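Long-range contacts in NADP-dependent 2-hydroxyacid dehydrogenase (Rhizobium etli, PDB 4XCV), which probably catalyses the NADPH-dependent interconversion of 2-oxoacids and 2-hydroxyacids, as in the D-isomer-specific 2-hydroxyacid dehydrogenase family: residues A192-L197 and K217-D222; T48-L53 and V69-G74; P136-V141 and M162-I167. All coordinates share one frame; numbering follows the deposited sequence. Where two conformers were deposited one is given.

From the N terminus the chain first meets contact 2, which closes a short beta-alpha-beta loop in the five-stranded parallel sheet by setting 69-74 beside 48-53. Contact 3 follows in the NAD-binding domain, where 162-167 returns after helix 150-162 to lie against 136-141, the lead-in to strand 142-146. Contact 1 comes last and joins 192-197 to the loop segment 217-222. The three loops run in series; none nests in or crosses another. Contacts 1 and 3 reach the same seven-stranded sheet, with centres about 14 Å apart, and touch where Lys193 and Thr194 pack on Ile167. Contact 2 lies across the chain's centre, its own centre about 41 Å from each of the others.

Contact 1: residues A192-L197 and K217-D222; sequences AKTDIL and KKLRRD
Arg220 grips the carboxylate of Asp195 side-on, one nitrogen to each oxygen: NE donates to OD1 at 3.0 Å and NH2 to OD2 at 2.9 Å. Both bonds of this salt bridge are nearly straight, above 170°, and both oxygens lie close to the guanidinium plane, yet the nitrogens approach from above the carboxylate plane, the two flat groups being turned 31° apart. The Arg220 chain leaves with CG anti to the backbone N (chi1 -178°) and bends at chi3, which swings the guanidinium beneath the carbonyl of Lys193; that O sits over the centre of one face. Asp195 OD2 has a second donor in Thr142 N, so an alanine here would probably leave the guanidinium without its counter-charge, free to turn, and the Thr142 amide short of an acceptor. Next to the salt bridge, Arg220 N donates to Thr194 O at 3.0 Å, tying the two backbones together. Ala192 CA offers a C-H to Lys218 O at 3.4 Å. Farther in, Leu219 CD2 lies against Thr194 CB at 3.9 Å and meets Leu197 CD1 at 4.1 Å, the two leucines crossing at about a right angle. Leu191 of helix 187-192 touches both leucines, while strand 196-199, which begins within 192-197, runs between strands 142-146 and 229-232 of the Rossmann-type sheet.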
# COMPACT_ATOMS: atom_id res chain seq x y z
N ALA A 192 11.52 17.92 11.97
CA ALA A 192 12.88 17.39 12.02
C ALA A 192 12.97 15.89 12.22
O ALA A 192 14.01 15.30 11.89
CB ALA A 192 13.64 18.09 13.14
N LYS A 193 11.90 15.29 12.72
CA LYS A 193 11.78 13.84 12.90
C LYS A 193 11.12 13.12 11.74
O LYS A 193 11.04 11.91 11.77
CB LYS A 193 10.92 13.55 14.16
CG LYS A 193 11.51 13.97 15.48
CD LYS A 193 10.52 13.89 16.65
CE LYS A 193 9.97 12.49 16.91
NZ LYS A 193 10.92 11.63 17.67
N THR A 194 10.61 13.87 10.78
CA THR A 194 9.74 13.32 9.72
C THR A 194 10.52 13.04 8.42
O THR A 194 11.15 13.94 7.88
CB THR A 194 8.58 14.27 9.45
OG1 THR A 194 7.79 14.38 10.62
CG2 THR A 194 7.71 13.78 8.34
N ASP A 195 10.41 11.80 7.95
CA ASP A 195 10.93 11.38 6.63
C ASP A 195 9.88 11.54 5.51
O ASP A 195 10.21 11.91 4.40
CB ASP A 195 11.39 9.94 6.69
CG ASP A 195 12.50 9.72 7.68
OD1 ASP A 195 13.54 10.44 7.62
OD2 ASP A 195 12.35 8.79 8.52
N ILE A 196 8.64 11.14 5.80
CA ILE A 196 7.53 11.30 4.86
C ILE A 196 6.45 12.11 5.56
O ILE A 196 5.89 11.68 6.55
CB ILE A 196 6.96 9.93 4.40
CG1 ILE A 196 8.03 8.99 3.81
CG2 ILE A 196 5.78 10.17 3.46
CD1 ILE A 196 7.45 7.65 3.42
N LEU A 197 6.20 13.32 5.04
CA LEU A 197 5.17 14.19 5.59
C LEU A 197 3.86 13.85 4.88
O LEU A 197 3.83 13.90 3.66
CB LEU A 197 5.55 15.65 5.35
CG LEU A 197 4.63 16.74 5.95
CD1 LEU A 197 5.37 18.09 5.84
CD2 LEU A 197 3.22 16.81 5.33
N LYS A 217 12.59 22.53 4.03
CA LYS A 217 13.98 22.54 4.53
C LYS A 217 14.10 22.08 5.98
O LYS A 217 15.24 21.86 6.44
CB LYS A 217 14.61 23.92 4.35
CG LYS A 217 14.94 24.26 2.90
CD LYS A 217 15.35 25.70 2.78
CE LYS A 217 15.22 26.20 1.36
NZ LYS A 217 15.78 25.29 0.34
N LYS A 218 12.97 21.97 6.70
CA LYS A 218 12.99 21.48 8.10
C LYS A 218 12.77 19.98 8.24
O LYS A 218 13.01 19.41 9.30
CB LYS A 218 11.94 22.23 8.90
CG LYS A 218 12.35 23.68 9.15
CD LYS A 218 11.25 24.40 9.89
CE LYS A 218 11.54 25.85 10.15
NZ LYS A 218 10.21 26.47 10.45
N LEU A 219 12.39 19.31 7.17
CA LEU A 219 12.18 17.86 7.21
C LEU A 219 13.49 17.14 7.41
O LEU A 219 14.57 17.68 7.11
CB LEU A 219 11.51 17.38 5.92
CG LEU A 219 10.04 17.80 5.81
CD1 LEU A 219 9.50 17.58 4.40
CD2 LEU A 219 9.18 17.09 6.83
N ARG A 220 13.41 15.91 7.90
CA ARG A 220 14.61 15.17 8.23
C ARG A 220 15.50 14.96 6.98
O ARG A 220 15.00 14.42 5.96
CB ARG A 220 14.28 13.86 8.92
CG ARG A 220 15.53 13.13 9.32
CD ARG A 220 15.40 12.26 10.54
NE ARG A 220 14.46 11.17 10.37
CZ ARG A 220 14.09 10.38 11.37
NH1 ARG A 220 14.59 10.59 12.60
NH2 ARG A 220 13.22 9.39 11.17
N ARG A 221 16.79 15.33 7.09
CA ARG A 221 17.74 15.23 5.94
C ARG A 221 18.61 13.97 5.99
O ARG A 221 19.25 13.63 4.98
CB ARG A 221 18.66 16.44 5.89
CG ARG A 221 17.94 17.71 5.48
CD ARG A 221 18.76 18.94 5.80
NE ARG A 221 17.96 20.12 5.47
CZ ARG A 221 18.44 21.33 5.24
NH1 ARG A 221 19.75 21.58 5.30
NH2 ARG A 221 17.60 22.30 4.94
N ASP A 222 18.69 13.30 7.14
CA ASP A 222 19.63 12.20 7.24
C ASP A 222 18.92 10.89 7.54
O ASP A 222 19.46 10.02 8.22
CB ASP A 222 20.71 12.51 8.29
CG ASP A 222 20.16 12.66 9.71
OD1 ASP A 222 18.92 12.68 9.92
OD2 ASP A 222 20.99 12.76 10.65

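Contact 2: residues T48-L53 and V69-G74; sequences TEYALL and VIFSGG
The Tyr50 ring turns its edge to Val69, CD1 lying 4.0 Å from Val69 CB, while Glu49 CB sits over the centre of one face. The Phe71 ring carries Val69 CG1 on one face, offset toward the rim. Phe71 CG stands anti to the carbonyl carbon (chi1 -63°), tilting the ring back toward the start of its own strand, where edge atom CE2 lies 4.1 Å from Tyr50 CB of strand 50-53. Tyr50, Val69 and Phe71 share a face with Leu52, whose CD1 reaches Phe71 CB at 3.9 Å; helix 292-305 packs on this side, and Tyr50 OH bonds to Glu305. Strands 50-53 and 69-72 are parallel neighbours of a beta-alpha-beta unit connected through helix 60-63. Bonds pass alternately between their backbones, from Val69 N to Glu49 O through to Gly73 N to Leu53 O, and the straightest is Phe71 N to Ala51 O, 2.7 Å at 179°. On the other face Leu53 CD1 touches Ile70 CG2 at 4.0 Å, with Phe61 of helix 60-63 against both residues. Beyond the strand Gly73 N meets Leu53 O from above the carbonyl plane, and Ser72, its side chain about 9 Å from the bound NADPH, has OG hydrogen-bonded to His79 NE2.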
# COMPACT_ATOMS: atom_id res chain seq x y z
N THR A 48 -38.28 27.05 4.94
CA THR A 48 -37.14 26.17 4.79
C THR A 48 -36.32 26.08 6.07
O THR A 48 -35.96 27.09 6.62
CB THR A 48 -36.27 26.68 3.62
OG1 THR A 48 -37.12 26.89 2.48
CG2 THR A 48 -35.13 25.68 3.34
N GLU A 49 -36.07 24.85 6.50
CA GLU A 49 -35.32 24.52 7.73
C GLU A 49 -33.89 24.16 7.47
O GLU A 49 -33.02 24.43 8.31
CB GLU A 49 -35.96 23.31 8.44
CG GLU A 49 -37.40 23.48 8.77
CD GLU A 49 -37.93 22.28 9.47
OE1 GLU A 49 -38.10 21.21 8.87
OE2 GLU A 49 -38.10 22.41 10.70
N TYR A 50 -33.63 23.43 6.38
CA TYR A 50 -32.31 22.87 6.14
C TYR A 50 -31.84 23.27 4.76
O TYR A 50 -32.64 23.22 3.79
CB TYR A 50 -32.35 21.34 6.23
CG TYR A 50 -33.06 20.82 7.45
CD1 TYR A 50 -32.59 21.12 8.73
CD2 TYR A 50 -34.18 20.04 7.34
CE1 TYR A 50 -33.23 20.64 9.86
CE2 TYR A 50 -34.82 19.55 8.46
CZ TYR A 50 -34.37 19.86 9.72
OH TYR A 50 -35.00 19.36 10.85
N ALA A 51 -30.57 23.63 4.63
CA ALA A 51 -29.97 23.98 3.35
C ALA A 51 -28.70 23.18 3.17
O ALA A 51 -27.82 23.19 4.07
CB ALA A 51 -29.68 25.44 3.26
N LEU A 52 -28.54 22.57 2.02
CA LEU A 52 -27.36 21.83 1.57
C LEU A 52 -26.69 22.70 0.52
O LEU A 52 -27.26 22.94 -0.56
CB LEU A 52 -27.79 20.48 1.00
CG LEU A 52 -26.73 19.64 0.34
CD1 LEU A 52 -25.53 19.41 1.25
CD2 LEU A 52 -27.35 18.34 -0.13
N LEU A 53 -25.48 23.20 0.84
CA LEU A 53 -24.84 24.26 0.10
C LEU A 53 -23.42 23.92 -0.30
O LEU A 53 -22.62 23.40 0.50
CB LEU A 53 -24.84 25.51 1.01
CG LEU A 53 -26.20 26.01 1.56
CD1 LEU A 53 -25.99 27.31 2.34
CD2 LEU A 53 -27.21 26.22 0.45
N VAL A 69 -30.30 24.63 10.09
CA VAL A 69 -29.04 23.92 9.93
C VAL A 69 -28.58 24.15 8.50
O VAL A 69 -29.38 24.06 7.56
CB VAL A 69 -29.13 22.39 10.19
CG1 VAL A 69 -27.72 21.80 10.19
CG2 VAL A 69 -29.87 22.09 11.49
N ILE A 70 -27.28 24.39 8.35
CA ILE A 70 -26.62 24.36 7.06
C ILE A 70 -25.75 23.09 6.94
O ILE A 70 -24.96 22.80 7.85
CB ILE A 70 -25.73 25.61 6.85
CG1 ILE A 70 -26.61 26.85 6.72
CG2 ILE A 70 -24.79 25.47 5.67
CD1 ILE A 70 -25.87 28.12 6.98
N PHE A 71 -25.89 22.40 5.81
CA PHE A 71 -25.07 21.26 5.48
C PHE A 71 -24.14 21.61 4.37
O PHE A 71 -24.56 22.05 3.29
CB PHE A 71 -25.94 20.06 5.10
CG PHE A 71 -26.81 19.57 6.22
CD1 PHE A 71 -26.29 18.65 7.11
CD2 PHE A 71 -28.09 20.03 6.41
CE1 PHE A 71 -27.05 18.18 8.17
CE2 PHE A 71 -28.88 19.55 7.45
CZ PHE A 71 -28.35 18.62 8.33
N SER A 72 -22.84 21.46 4.61
CA SER A 72 -21.87 21.58 3.54
C SER A 72 -22.03 20.45 2.54
O SER A 72 -22.23 19.29 2.91
CB SER A 72 -20.45 21.57 4.11
OG SER A 72 -19.54 21.76 3.03
N GLY A 73 -21.93 20.77 1.25
CA GLY A 73 -21.90 19.77 0.22
C GLY A 73 -20.57 19.11 0.00
O GLY A 73 -20.43 18.19 -0.81
N GLY A 74 -19.58 19.61 0.73
CA GLY A 74 -18.21 19.10 0.70
C GLY A 74 -17.68 18.76 2.05
O GLY A 74 -18.23 19.13 3.09

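Contact 3: residues P136-V141 and M162-I167; sequences PEAAEV and MGFNVI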
# COMPACT_ATOMS: atom_id res chain seq x y z
N PRO A 136 14.64 0.46 2.54
CA PRO A 136 14.62 0.13 3.94
C PRO A 136 13.26 -0.44 4.35
O PRO A 136 12.26 -0.16 3.68
CB PRO A 136 14.78 1.50 4.63
CG PRO A 136 14.27 2.49 3.68
CD PRO A 136 14.40 1.89 2.29
N GLU A 137 13.22 -1.25 5.40
CA GLU A 137 11.88 -1.66 5.90
C GLU A 137 11.15 -0.43 6.48
O GLU A 137 11.76 0.59 6.85
CB GLU A 137 11.95 -2.79 6.92
CG GLU A 137 12.49 -2.47 8.27
CD GLU A 137 12.36 -3.72 9.15
OE1 GLU A 137 11.25 -4.08 9.59
OE2 GLU A 137 13.39 -4.41 9.40
N ALA A 138 9.82 -0.51 6.47
CA ALA A 138 8.99 0.57 6.91
C ALA A 138 9.36 1.07 8.30
O ALA A 138 9.29 2.26 8.52
CB ALA A 138 7.54 0.17 6.87
N ALA A 139 9.74 0.15 9.18
CA ALA A 139 10.08 0.56 10.56
C ALA A 139 11.24 1.54 10.66
O ALA A 139 11.38 2.24 11.67
CB ALA A 139 10.33 -0.65 11.42
N GLU A 140 12.06 1.61 9.63
CA GLU A 140 13.19 2.53 9.62
C GLU A 140 12.81 3.93 9.19
O GLU A 140 13.63 4.84 9.23
CB GLU A 140 14.31 1.99 8.72
CG GLU A 140 14.98 0.74 9.26
CD GLU A 140 15.55 0.92 10.64
OE1 GLU A 140 16.17 1.97 10.88
OE2 GLU A 140 15.35 0.03 11.51
N VAL A 141 11.56 4.14 8.77
CA VAL A 141 11.11 5.39 8.18
C VAL A 141 10.00 5.97 9.04
O VAL A 141 9.07 5.25 9.47
CB VAL A 141 10.61 5.13 6.75
CG1 VAL A 141 9.95 6.38 6.17
CG2 VAL A 141 11.76 4.65 5.89
N MET A 162 1.22 -1.44 8.85
CA MET A 162 2.16 -1.79 7.81
C MET A 162 3.61 -1.78 8.26
O MET A 162 4.45 -2.32 7.56
CB MET A 162 1.96 -0.84 6.60
CG MET A 162 0.66 -1.07 5.83
SD MET A 162 0.35 -2.79 5.37
CE MET A 162 1.80 -3.14 4.38
N GLY A 163 3.92 -1.14 9.38
CA GLY A 163 5.22 -1.24 9.98
C GLY A 163 5.95 0.10 10.10
O GLY A 163 7.02 0.14 10.67
N PHE A 164 5.39 1.18 9.55
CA PHE A 164 6.08 2.48 9.65
C PHE A 164 6.17 2.93 11.09
O PHE A 164 5.29 2.65 11.89
CB PHE A 164 5.32 3.54 8.87
CG PHE A 164 5.43 3.40 7.38
CD1 PHE A 164 6.57 3.85 6.71
CD2 PHE A 164 4.41 2.83 6.64
CE1 PHE A 164 6.67 3.77 5.35
CE2 PHE A 164 4.51 2.69 5.27
CZ PHE A 164 5.64 3.18 4.63
N ASN A 165 7.22 3.68 11.39
CA ASN A 165 7.18 4.51 12.61
C ASN A 165 6.29 5.70 12.24
O ASN A 165 6.42 6.22 11.15
CB ASN A 165 8.60 4.95 13.01
CG ASN A 165 8.61 5.66 14.33
OD1 ASN A 165 8.10 5.13 15.31
ND2 ASN A 165 9.14 6.85 14.35
N VAL A 166 5.37 6.07 13.11
CA VAL A 166 4.46 7.16 12.82
C VAL A 166 4.44 8.13 13.97
O VAL A 166 4.39 7.74 15.11
CB VAL A 166 3.03 6.62 12.56
CG1 VAL A 166 2.09 7.76 12.18
CG2 VAL A 166 3.03 5.53 11.48
N ILE A 167 4.45 9.41 13.62
CA ILE A 167 4.27 10.50 14.60
C ILE A 167 3.17 11.41 14.05
O ILE A 167 2.87 11.37 12.86
CB ILE A 167 5.57 11.26 14.89
CG1 ILE A 167 6.13 11.94 13.64
CG2 ILE A 167 6.58 10.29 15.47
CD1 ILE A 167 7.40 12.76 13.85
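Phe164 carries its ring past Ala138 and Val141. Its CB lies 4.2 Å from Val141 O; CG, anti to the carbonyl carbon (chi1 -73°), then brings the ring beneath the Ala138 methyl. CD1 is 3.6 Å from Ala138 O and faces Val141 CB at 4.2 Å, while CG, CD1, CD2 and CE1 lie close to Ala138 CB and the tip, CZ, 4.2 Å from it. That methyl stands over the ring, 3.8 Å from the centroid and 10° off the normal, a CH-pi contact. Val141 O lies at the ring's edge, in its plane. The same oxygen accepts Asn165 N at 3.1 Å, a bent bond of 135°, and Phe164 CA directs its C-H almost straight at Ala138 O, 3.4 Å away. Ala138 CB also presses on the backbone at Gly163, where the Schellman motif ends helix 150-162 with positive phi. A beta carbon there would collide with the carbonyl O of Met162, enough alone to demand glycine, and point toward the Ala138 methyl. Asn165 ND2 bonds to Thr142 OG1. Leu115 of helix 100-116 packs on Ala138 and Val141, and Cys111 of that helix on Phe164; Glu105 of the second subunit accepts a hydrogen bond from Ala138 N. The 3-10 turn 138-140 thus leads into strand 142-146 beside strand 165-169, its parallel neighbour in the sheet, close to the subunit interface.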